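Local coordinates for BDI_3064 protein (Parabacteroides distasonis ATCC 8503, PDB 5Z06) that hydrolyses linear beta-1,2-glucan and beta-1,2-glucooligosaccharides of four or more units in exo fashion, releasing sophorose from the non-reducing end, at residues A[91-97]-A[170-174]; A[118-123]-A[135-141]. All coordinates share one frame; numbering follows the deposited sequence.

Contact 1. Residues A[91-97]-A[170-174]; sequences VRLRESM and YTIYL
The carbonyl oxygen of Thr171 is gripped twice. Arg94 N donates to Thr171 O at 3.0 Å, and a water donates to the same oxygen while accepting from the backbone N of Glu95. The water thus bridges the two chains just where strand pairing ends. Before that point the backbones form a regular antiparallel pair with axes 155° apart: Arg92 and Tyr173 are a hydrogen-bonded pair, Tyr173 N reaching Arg92 O at 2.7 Å and Arg92 N returning to Tyr173 O, whereas Val91–Leu174 and Leu93–Ile172 are non-hydrogen-bonded pairs.

Side chains divide between the two faces. On the Arg92–Tyr173 face, the extended chain of Arg92 lays CD against Tyr173 CD2 (3.8 Å), its guanidinium plane 69° from the ring. Tyr173 OH lies near the plane of the Arg94 guanidinium, at its edge, 3.6 Å from Arg94 CD; Arg94 NH1 is spent on a salt bridge to Glu95 OE2 (2.8 Å). On the other face, Leu93 CG rests on Ile172 CG2 (3.8 Å), the two side chains running side by side, and Val91 CG1 meets Leu174 CD2. Beyond the strand end, Met97 bends at chi3 (-64°), bringing CE over one face of the Tyr170 ring, 3.7 Å from its centroid; SD stands obliquely to the ring in a Met-aromatic contact. Tyr170 OH is hydrogen-bonded to Asp166 and Asn168.

Within its curled antiparallel sheet, strand 86-93 lies between strands 169-180 and 132-138, and strand 169-180 pairs on its other side with strand 53-59, whose Leu56 packs on Ile172.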
loop_
_atom_site.group_PDB
_atom_site.type_symbol
_atom_site.label_atom_id
_atom_site.label_comp_id
_atom_site.label_asym_id
_atom_site.label_seq_id
_atom_site.Cartn_x
_atom_site.Cartn_y
_atom_site.Cartn_z
ATOM N N VAL A 91 -3.969 -9.682 -28.329
ATOM C CA VAL A 91 -5.274 -9.412 -28.927
ATOM C C VAL A 91 -5.868 -10.743 -29.341
ATOM O O VAL A 91 -5.211 -11.564 -29.968
ATOM C CB VAL A 91 -5.167 -8.475 -30.131
ATOM C CG1 VAL A 91 -6.537 -8.050 -30.643
ATOM C CG2 VAL A 91 -4.391 -7.234 -29.753
ATOM N N ARG A 92 -7.113 -10.963 -28.957
ATOM C CA ARG A 92 -7.805 -12.185 -29.290
ATOM C C ARG A 92 -9.161 -11.807 -29.855
ATOM O O ARG A 92 -9.862 -10.963 -29.302
ATOM C CB ARG A 92 -7.960 -13.044 -28.055
ATOM C CG ARG A 92 -8.666 -14.367 -28.278
ATOM C CD ARG A 92 -9.175 -14.885 -26.957
ATOM N NE ARG A 92 -9.835 -16.175 -27.062
ATOM C CZ ARG A 92 -9.260 -17.354 -26.859
ATOM N NH1 ARG A 92 -7.967 -17.452 -26.563
ATOM N NH2 ARG A 92 -9.998 -18.450 -26.959
ATOM N N LEU A 93 -9.511 -12.429 -30.973
ATOM C CA LEU A 93 -10.771 -12.163 -31.628
ATOM C C LEU A 93 -11.687 -13.312 -31.281
ATOM O O LEU A 93 -11.296 -14.476 -31.360
ATOM C CB LEU A 93 -10.564 -12.062 -33.120
ATOM C CG LEU A 93 -10.051 -10.725 -33.628
ATOM C CD1 LEU A 93 -8.783 -10.239 -32.936
ATOM C CD2 LEU A 93 -9.806 -10.899 -35.112
ATOM N N ARG A 94 -12.896 -12.995 -30.843
ATOM C CA ARG A 94 -13.847 -14.042 -30.535
ATOM C C ARG A 94 -14.297 -14.755 -31.813
ATOM O O ARG A 94 -14.402 -15.975 -31.813
ATOM C CB ARG A 94 -15.043 -13.483 -29.794
ATOM C CG ARG A 94 -15.885 -14.544 -29.134
ATOM C CD ARG A 94 -16.952 -13.891 -28.286
ATOM N NE ARG A 94 -17.782 -14.896 -27.637
ATOM C CZ ARG A 94 -18.870 -15.452 -28.168
ATOM N NH1 ARG A 94 -19.309 -15.127 -29.395
ATOM N NH2 ARG A 94 -19.528 -16.362 -27.461
ATOM N N GLU A 95 -14.563 -13.981 -32.868
ATOM C CA GLU A 95 -14.991 -14.499 -34.183
ATOM C C GLU A 95 -14.052 -14.021 -35.275
ATOM O O GLU A 95 -13.342 -13.022 -35.107
ATOM C CB GLU A 95 -16.395 -14.005 -34.567
ATOM C CG GLU A 95 -17.457 -14.035 -33.480
ATOM C CD GLU A 95 -17.889 -15.427 -33.057
ATOM O OE1 GLU A 95 -17.369 -16.443 -33.588
ATOM O OE2 GLU A 95 -18.756 -15.495 -32.158
ATOM N N SER A 96 -14.064 -14.738 -36.401
ATOM C CA SER A 96 -13.476 -14.234 -37.635
ATOM C C SER A 96 -14.179 -12.966 -37.991
ATOM O O SER A 96 -15.366 -12.806 -37.728
ATOM C CB SER A 96 -13.627 -15.222 -38.779
ATOM O OG SER A 96 -12.791 -16.329 -38.549
ATOM N N MET A 97 -13.432 -12.042 -38.559
ATOM C CA MET A 97 -13.976 -10.742 -38.891
ATOM C C MET A 97 -13.125 -10.093 -39.937
ATOM O O MET A 97 -11.947 -10.394 -40.075
ATOM C CB MET A 97 -14.007 -9.827 -37.661
ATOM C CG MET A 97 -12.645 -9.600 -37.007
ATOM S SD MET A 97 -12.689 -8.610 -35.511
ATOM C CE MET A 97 -13.267 -7.038 -36.132
ATOM N N TYR A 170 -18.679 -7.122 -32.672
ATOM C CA TYR A 170 -17.449 -7.884 -32.541
ATOM C C TYR A 170 -17.071 -7.850 -31.088
ATOM O O TYR A 170 -17.356 -6.895 -30.384
ATOM C CB TYR A 170 -16.321 -7.280 -33.380
ATOM C CG TYR A 170 -16.631 -7.243 -34.841
ATOM C CD1 TYR A 170 -16.627 -8.404 -35.593
ATOM C CD2 TYR A 170 -16.948 -6.042 -35.476
ATOM C CE1 TYR A 170 -16.927 -8.380 -36.940
ATOM C CE2 TYR A 170 -17.246 -6.008 -36.825
ATOM C CZ TYR A 170 -17.236 -7.179 -37.550
ATOM O OH TYR A 170 -17.522 -7.159 -38.889
ATOM N N THR A 171 -16.445 -8.921 -30.650
ATOM C CA THR A 171 -15.872 -8.994 -29.339
ATOM C C THR A 171 -14.428 -9.329 -29.591
ATOM O O THR A 171 -14.121 -10.376 -30.182
ATOM C CB THR A 171 -16.503 -10.097 -28.498
ATOM O OG1 THR A 171 -17.805 -9.688 -28.106
ATOM C CG2 THR A 171 -15.684 -10.369 -27.249
ATOM N N ILE A 172 -13.548 -8.440 -29.148
ATOM C CA ILE A 172 -12.141 -8.791 -29.040
ATOM C C ILE A 172 -11.725 -8.661 -27.575
ATOM O O ILE A 172 -12.322 -7.904 -26.805
ATOM C CB ILE A 172 -11.250 -7.972 -30.009
ATOM C CG1 ILE A 172 -11.171 -6.507 -29.595
ATOM C CG2 ILE A 172 -11.786 -8.129 -31.440
ATOM C CD1 ILE A 172 -10.318 -5.643 -30.493
ATOM N N TYR A 173 -10.713 -9.423 -27.205
ATOM C CA TYR A 173 -10.137 -9.338 -25.905
ATOM C C TYR A 173 -8.750 -8.739 -26.010
ATOM O O TYR A 173 -7.995 -9.059 -26.919
ATOM C CB TYR A 173 -10.087 -10.705 -25.271
ATOM C CG TYR A 173 -11.424 -11.368 -25.252
ATOM C CD1 TYR A 173 -12.317 -11.137 -24.216
ATOM C CD2 TYR A 173 -11.816 -12.217 -26.282
ATOM C CE1 TYR A 173 -13.558 -11.757 -24.192
ATOM C CE2 TYR A 173 -13.054 -12.839 -26.262
ATOM C CZ TYR A 173 -13.913 -12.608 -25.218
ATOM O OH TYR A 173 -15.139 -13.203 -25.199
ATOM N N LEU A 174 -8.441 -7.853 -25.070
ATOM C CA LEU A 174 -7.157 -7.179 -24.998
ATOM C C LEU A 174 -6.557 -7.521 -23.654
ATOM O O LEU A 174 -7.214 -7.400 -22.618
ATOM C CB LEU A 174 -7.331 -5.681 -25.116
ATOM C CG LEU A 174 -8.219 -5.235 -26.275
ATOM C CD1 LEU A 174 -8.374 -3.726 -26.186
ATOM C CD2 LEU A 174 -7.637 -5.639 -27.623
HETATM O O HOH W 1 -14.274 -10.889 -33.187
#

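Contact 2. Residues A[118-123]-A[135-141]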
loop_
_atom_site.group_PDB
_atom_site.type_symbol
_atom_site.label_atom_id
_atom_site.label_comp_id
_atom_site.label_asym_id
_atom_site.label_seq_id
_atom_site.Cartn_x
_atom_site.Cartn_y
_atom_site.Cartn_z
ATOM N N LEU A 118 -3.867 4.617 -35.452
ATOM C CA LEU A 118 -3.390 3.625 -36.372
ATOM C C LEU A 118 -4.449 2.552 -36.455
ATOM O O LEU A 118 -5.142 2.306 -35.479
ATOM C CB LEU A 118 -2.097 3.024 -35.850
ATOM C CG LEU A 118 -0.959 4.018 -35.634
ATOM C CD1 LEU A 118 0.151 3.327 -34.863
ATOM C CD2 LEU A 118 -0.468 4.562 -36.976
ATOM N N ASN A 119 -4.563 1.920 -37.622
ATOM C CA ASN A 119 -5.461 0.803 -37.817
ATOM C C ASN A 119 -4.785 -0.379 -37.169
ATOM O O ASN A 119 -3.631 -0.684 -37.462
ATOM C CB ASN A 119 -5.692 0.498 -39.307
ATOM C CG ASN A 119 -6.164 1.704 -40.099
ATOM O OD1 ASN A 119 -5.560 2.068 -41.108
ATOM N ND2 ASN A 119 -7.228 2.329 -39.648
ATOM N N LEU A 120 -5.511 -1.060 -36.296
ATOM C CA LEU A 120 -4.948 -2.176 -35.563
ATOM C C LEU A 120 -4.647 -3.379 -36.454
ATOM O O LEU A 120 -3.778 -4.195 -36.114
ATOM C CB LEU A 120 -5.868 -2.563 -34.394
ATOM C CG LEU A 120 -5.382 -3.614 -33.388
ATOM C CD1 LEU A 120 -4.011 -3.275 -32.825
ATOM C CD2 LEU A 120 -6.390 -3.760 -32.257
ATOM N N ARG A 121 -5.354 -3.472 -37.588
ATOM C CA ARG A 121 -5.138 -4.509 -38.615
ATOM C C ARG A 121 -3.699 -4.570 -39.134
ATOM O O ARG A 121 -3.189 -5.651 -39.460
ATOM C CB ARG A 121 -6.081 -4.289 -39.811
ATOM C CG ARG A 121 -5.713 -3.119 -40.734
ATOM C CD ARG A 121 -6.638 -2.995 -41.932
ATOM N NE ARG A 121 -6.696 -4.255 -42.672
ATOM C CZ ARG A 121 -7.428 -4.465 -43.763
ATOM N NH1 ARG A 121 -8.165 -3.493 -44.298
ATOM N NH2 ARG A 121 -7.403 -5.664 -44.333
ATOM N N ASN A 122 -3.056 -3.405 -39.198
ATOM C CA ASN A 122 -1.679 -3.288 -39.681
ATOM C C ASN A 122 -0.625 -3.943 -38.815
ATOM O O ASN A 122 0.511 -4.064 -39.258
ATOM C CB ASN A 122 -1.318 -1.818 -39.850
ATOM C CG ASN A 122 -2.176 -1.146 -40.872
ATOM O OD1 ASN A 122 -2.698 -1.794 -41.755
ATOM N ND2 ASN A 122 -2.347 0.143 -40.746
ATOM N N TYR A 123 -0.985 -4.332 -37.588
ATOM C CA TYR A 123 -0.064 -4.979 -36.649
ATOM C C TYR A 123 -0.520 -6.355 -36.222
ATOM O O TYR A 123 0.013 -6.922 -35.262
ATOM C CB TYR A 123 0.090 -4.099 -35.424
ATOM C CG TYR A 123 0.458 -2.716 -35.803
ATOM C CD1 TYR A 123 1.768 -2.402 -36.116
ATOM C CD2 TYR A 123 -0.505 -1.737 -35.938
ATOM C CE1 TYR A 123 2.120 -1.123 -36.505
ATOM C CE2 TYR A 123 -0.168 -0.451 -36.323
ATOM C CZ TYR A 123 1.147 -0.157 -36.607
ATOM O OH TYR A 123 1.486 1.108 -36.978
ATOM N N VAL A 135 0.705 -8.332 -30.548
ATOM C CA VAL A 135 0.742 -7.149 -31.371
ATOM C C VAL A 135 1.830 -6.250 -30.807
ATOM O O VAL A 135 1.919 -6.090 -29.596
ATOM C CB VAL A 135 -0.607 -6.426 -31.325
ATOM C CG1 VAL A 135 -0.544 -5.066 -32.001
ATOM C CG2 VAL A 135 -1.665 -7.288 -31.983
ATOM N N SER A 136 2.661 -5.694 -31.693
ATOM C CA SER A 136 3.656 -4.672 -31.342
ATOM C C SER A 136 3.471 -3.507 -32.273
ATOM O O SER A 136 3.562 -3.654 -33.487
ATOM C CB SER A 136 5.079 -5.187 -31.496
ATOM O OG SER A 136 5.347 -6.216 -30.576
ATOM N N ILE A 137 3.202 -2.349 -31.708
ATOM C CA ILE A 137 3.067 -1.145 -32.482
ATOM C C ILE A 137 4.272 -0.334 -32.079
ATOM O O ILE A 137 4.383 0.039 -30.907
ATOM C CB ILE A 137 1.775 -0.385 -32.157
ATOM C CG1 ILE A 137 0.566 -1.287 -32.386
ATOM C CG2 ILE A 137 1.684 0.882 -33.003
ATOM C CD1 ILE A 137 -0.703 -0.812 -31.724
ATOM N N PRO A 138 5.196 -0.088 -33.032
ATOM C CA PRO A 138 6.252 0.837 -32.728
ATOM C C PRO A 138 5.661 2.161 -32.289
ATOM O O PRO A 138 4.740 2.678 -32.937
ATOM C CB PRO A 138 6.994 0.978 -34.077
ATOM C CG PRO A 138 6.825 -0.346 -34.724
ATOM C CD PRO A 138 5.417 -0.752 -34.341
ATOM N N LEU A 139 6.189 2.708 -31.202
ATOM C CA LEU A 139 5.743 3.993 -30.706
ATOM C C LEU A 139 5.984 5.083 -31.737
ATOM O O LEU A 139 5.206 6.024 -31.861
ATOM C CB LEU A 139 6.424 4.308 -29.366
ATOM C CG LEU A 139 5.959 3.396 -28.218
ATOM C CD1 LEU A 139 6.696 3.750 -26.939
ATOM C CD2 LEU A 139 4.458 3.486 -27.966
ATOM N N GLU A 140 7.092 4.948 -32.447
ATOM C CA GLU A 140 7.371 5.653 -33.716
ATOM C C GLU A 140 6.112 5.881 -34.587
ATOM O O GLU A 140 5.823 7.020 -34.978
ATOM C CB GLU A 140 8.390 4.805 -34.477
ATOM C CG GLU A 140 9.295 5.534 -35.436
ATOM C CD GLU A 140 10.229 4.572 -36.144
ATOM O OE1 GLU A 140 10.282 3.384 -35.748
ATOM O OE2 GLU A 140 10.901 5.002 -37.096
ATOM N N ASP A 141 5.340 4.813 -34.829
ATOM C CA ASP A 141 4.121 4.876 -35.680
ATOM C C ASP A 141 3.037 5.815 -35.122
ATOM O O ASP A 141 2.269 6.399 -35.900
ATOM C CB ASP A 141 3.532 3.483 -35.921
ATOM C CG ASP A 141 4.509 2.523 -36.637
ATOM O OD1 ASP A 141 5.685 2.889 -36.854
ATOM O OD2 ASP A 141 4.108 1.386 -36.988
HETATM O O HOH W 2 2.708 -7.418 -34.282
#
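The polar link across this contact is the hydrogen bond from Tyr123 OH to Asp141 OD2, 2.6 Å long. OD2 lies at the edge of the Tyr123 ring, in its plane, and takes the bond on its anti lone pair; ring and carboxylate planes are 38° apart. At the other end of the tyrosine, a water donates to Tyr123 O and accepts from Ser136 N, joining the backbones where they do not bond directly.

Topologically, 118-123 runs from an outermost strand of the five-stranded antiparallel sheet into a 3-10 turn at residues 120-122, whereas 135-138 belongs to the curled sheet and pairs with strand 86-93. The contact therefore spans two sheets.

With its CG anti to the carbonyl carbon (chi1 -52°), Tyr123 lies across Ile137, whose CG1 sits over one ring face, 3.8 Å from the centroid; Asn122 CB lies over the opposite face. Replacing Tyr123 with alanine removes ring and hydroxyl, and Asp141 OD2 would probably lose its phenolic donor while Ile137 CG1 lost the ring face it packs against.

Aliphatic contacts fill in around the ring. Val135 CG1 touches Tyr123 CB at 3.6 Å and Leu120 CD1 at 4.0 Å. Leu118 CD1 fits tightly against Ile137 CG2 (3.4 Å) and also reaches Asp141 CB (3.5 Å).

In the fold
Contact 2 is nested along the chain inside the loop closed by contact 1, with centres about 17 Å apart. They touch where Val91 CG2 packs on Val135 CG2 (3.5 Å), on the neighbouring strands 86-93 and 132-138. Both are partly buried: five of ten touching residues are buried in contact 1 and three of eight in contact 2, with one exposed in each. Contact 1 joins strands of one sheet, so three direct backbone bonds cross it, with side chains sorted to two faces. Contact 2 links that sheet to the edge strand of another, five-stranded sheet, and the turn that follows it, and is carried by side chains, with a tyrosine-carboxylate bond.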